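Local coordinates for protein adenylate isopentenyltransferase (Humulus lupulus, PDB 3A8T) that transfers an isopentenyl group from dimethylallyl diphosphate to ATP, ADP or AMP, a step of cytokinin biosynthesis, at residues A301-R306 with E322-E327. Numbering follows the deposited sequence.
Sequences ATESFR and EKQVLE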
loop_
_atom_site.group_PDB
_atom_site.type_symbol
_atom_site.label_atom_id
_atom_site.label_comp_id
_atom_site.label_asym_id
_atom_site.label_seq_id
_atom_site.Cartn_x
_atom_site.Cartn_y
_atom_site.Cartn_z
ATOM N N ALA A 301 -4.335 -15.932 0.483
ATOM C CA ALA A 301 -2.956 -15.877 0.908
ATOM C C ALA A 301 -2.771 -16.200 2.407
ATOM O O ALA A 301 -1.672 -16.063 2.933
ATOM C CB ALA A 301 -2.414 -14.472 0.624
ATOM N N THR A 302 -3.826 -16.600 3.106
ATOM C CA THR A 302 -3.695 -16.844 4.545
ATOM C C THR A 302 -2.591 -17.772 5.047
ATOM O O THR A 302 -1.868 -17.410 5.925
ATOM C CB THR A 302 -5.022 -17.291 5.144
ATOM O OG1 THR A 302 -6.015 -16.287 4.868
ATOM C CG2 THR A 302 -4.864 -17.503 6.666
ATOM N N GLU A 303 -2.426 -18.944 4.477
ATOM C CA GLU A 303 -1.415 -19.816 4.962
ATOM C C GLU A 303 -0.043 -19.350 4.574
ATOM O O GLU A 303 0.960 -19.769 5.183
ATOM C CB GLU A 303 -1.617 -21.219 4.420
ATOM C CG GLU A 303 -2.947 -21.843 4.839
ATOM C CD GLU A 303 -3.120 -21.939 6.342
ATOM O OE1 GLU A 303 -2.148 -22.344 7.028
ATOM O OE2 GLU A 303 -4.236 -21.620 6.823
ATOM N N SER A 304 0.020 -18.531 3.536
ATOM C CA SER A 304 1.285 -18.009 3.066
ATOM C C SER A 304 1.790 -17.048 4.105
ATOM O O SER A 304 2.970 -17.027 4.420
ATOM C CB SER A 304 1.129 -17.252 1.721
ATOM O OG SER A 304 0.823 -18.091 0.621
ATOM N N PHE A 305 0.871 -16.243 4.623
ATOM C CA PHE A 305 1.176 -15.255 5.632
ATOM C C PHE A 305 1.492 -15.870 6.984
ATOM O O PHE A 305 2.449 -15.434 7.663
ATOM C CB PHE A 305 0.015 -14.247 5.709
ATOM C CG PHE A 305 0.026 -13.268 4.571
ATOM C CD1 PHE A 305 0.490 -11.985 4.746
ATOM C CD2 PHE A 305 -0.282 -13.682 3.284
ATOM C CE1 PHE A 305 0.659 -11.126 3.652
ATOM C CE2 PHE A 305 -0.110 -12.825 2.189
ATOM C CZ PHE A 305 0.362 -11.551 2.379
ATOM N N ARG A 306 0.710 -16.887 7.359
ATOM C CA ARG A 306 0.913 -17.620 8.618
ATOM C C ARG A 306 2.362 -18.097 8.569
ATOM O O ARG A 306 3.156 -17.807 9.460
ATOM C CB ARG A 306 -0.012 -18.838 8.668
ATOM C CG ARG A 306 -0.766 -19.088 9.954
ATOM C CD ARG A 306 -1.738 -20.317 9.830
ATOM N NE ARG A 306 -3.150 -19.964 9.637
ATOM C CZ ARG A 306 -3.837 -19.283 10.540
ATOM N NH1 ARG A 306 -3.232 -18.917 11.663
ATOM N NH2 ARG A 306 -5.100 -18.935 10.330
ATOM N N GLU A 322 3.345 -19.984 -3.918
ATOM C CA GLU A 322 3.504 -20.432 -5.284
ATOM C C GLU A 322 2.282 -21.234 -5.635
ATOM O O GLU A 322 1.632 -20.971 -6.620
ATOM C CB GLU A 322 4.781 -21.286 -5.404
ATOM C CG GLU A 322 5.572 -21.043 -6.703
ATOM C CD GLU A 322 7.107 -20.823 -6.505
ATOM O OE1 GLU A 322 7.791 -21.822 -6.167
ATOM O OE2 GLU A 322 7.623 -19.666 -6.699
ATOM N N LYS A 323 1.951 -22.192 -4.776
ATOM C CA LYS A 323 0.801 -23.067 -4.969
ATOM C C LYS A 323 -0.547 -22.417 -4.747
ATOM O O LYS A 323 -1.444 -22.587 -5.547
ATOM C CB LYS A 323 0.887 -24.290 -4.043
ATOM C CG LYS A 323 2.047 -25.208 -4.324
ATOM C CD LYS A 323 2.231 -26.311 -3.265
ATOM C CE LYS A 323 0.979 -27.252 -3.120
ATOM N NZ LYS A 323 0.601 -28.074 -4.344
ATOM N N GLN A 324 -0.692 -21.665 -3.673
ATOM C CA GLN A 324 -2.000 -21.097 -3.375
ATOM C C GLN A 324 -2.394 -19.762 -3.958
ATOM O O GLN A 324 -3.579 -19.462 -4.099
ATOM C CB GLN A 324 -2.211 -21.060 -1.851
ATOM C CG GLN A 324 -2.056 -22.435 -1.189
ATOM C CD GLN A 324 -2.539 -22.483 0.271
ATOM O OE1 GLN A 324 -2.831 -23.564 0.786
ATOM N NE2 GLN A 324 -2.635 -21.322 0.935
ATOM N N VAL A 325 -1.405 -18.966 -4.316
ATOM C CA VAL A 325 -1.670 -17.621 -4.807
ATOM C C VAL A 325 -1.195 -17.402 -6.223
ATOM O O VAL A 325 -1.927 -16.948 -7.051
ATOM C CB VAL A 325 -0.963 -16.581 -3.881
ATOM C CG1 VAL A 325 -1.219 -15.191 -4.367
ATOM C CG2 VAL A 325 -1.407 -16.764 -2.427
ATOM N N LEU A 326 0.052 -17.741 -6.489
ATOM C CA LEU A 326 0.589 -17.532 -7.799
ATOM C C LEU A 326 0.055 -18.454 -8.854
ATOM O O LEU A 326 -0.489 -17.968 -9.793
ATOM C CB LEU A 326 2.135 -17.558 -7.752
ATOM C CG LEU A 326 2.867 -17.229 -9.066
ATOM C CD1 LEU A 326 2.530 -15.792 -9.558
ATOM C CD2 LEU A 326 4.390 -17.442 -8.877
ATOM N N GLU A 327 0.171 -19.770 -8.715
ATOM C CA GLU A 327 -0.316 -20.675 -9.785
ATOM C C GLU A 327 -1.741 -20.328 -10.216
ATOM O O GLU A 327 -2.008 -20.187 -11.401
ATOM C CB GLU A 327 -0.127 -22.162 -9.390
ATOM C CG GLU A 327 -1.418 -23.042 -9.179
ATOM C CD GLU A 327 -1.150 -24.378 -8.328
ATOM O OE1 GLU A 327 -1.936 -24.622 -7.359
ATOM O OE2 GLU A 327 -0.165 -25.161 -8.614
#
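Val325 meets Ala301 through one methyl group. Its CG2 lies 3.8 Å from Ala301 CA and 3.9 Å from Ala301 CB, and the side chain of Val325 starts out toward residues 301-306. With CG1 anti to the backbone N (chi1 180°), CG2 sits beside that N and is the methyl that reaches Ala301. The same methyl also reaches Ser304, whose OG stands 4.0 Å from Val325 CG2. That approach is van der Waals only. Ala301, Ser304 and Val325 are all buried, and Trp321, one turn earlier in helix 315-338, also packs on Ala301 and Ser304.

A second, more exposed patch joins Gln324 to Glu303. The Gln324 chain runs extended beyond CG (chi2 -168°) and brings its amide end across the CB-CG part of Glu303. NE2 of Gln324 is 3.6 Å from Glu303 CB. The Glu303 carboxylate takes no part here. The end of Glu303 leads away, and the carboxylate plane is turned 77° from the Gln324 amide plane. Instead it forms a salt bridge along its own helix, where Arg306 NE gives a weak hydrogen bond to Glu303 OE2 at 3.4 Å.

Ala301 is the N-cap residue of helix 302-309, just after the edge strand 296-300 of the parallel sheet. The contact therefore packs the start of this short helix against the C-terminal helix 315-338. Lys323, which binds ATP, belongs to the latter helix but does not touch residues 301-306. Chemically, the segments meet through a Val325 methyl against alanine carbons and a serine hydroxyl, and through an amide nitrogen against CH2 groups. Without a hydrogen bond or salt bridge between them, their hold here is probably van der Waals packing, with apolar burial at the Val325 end, while the Glu303 charge has a weak partner, Arg306, in its own helix.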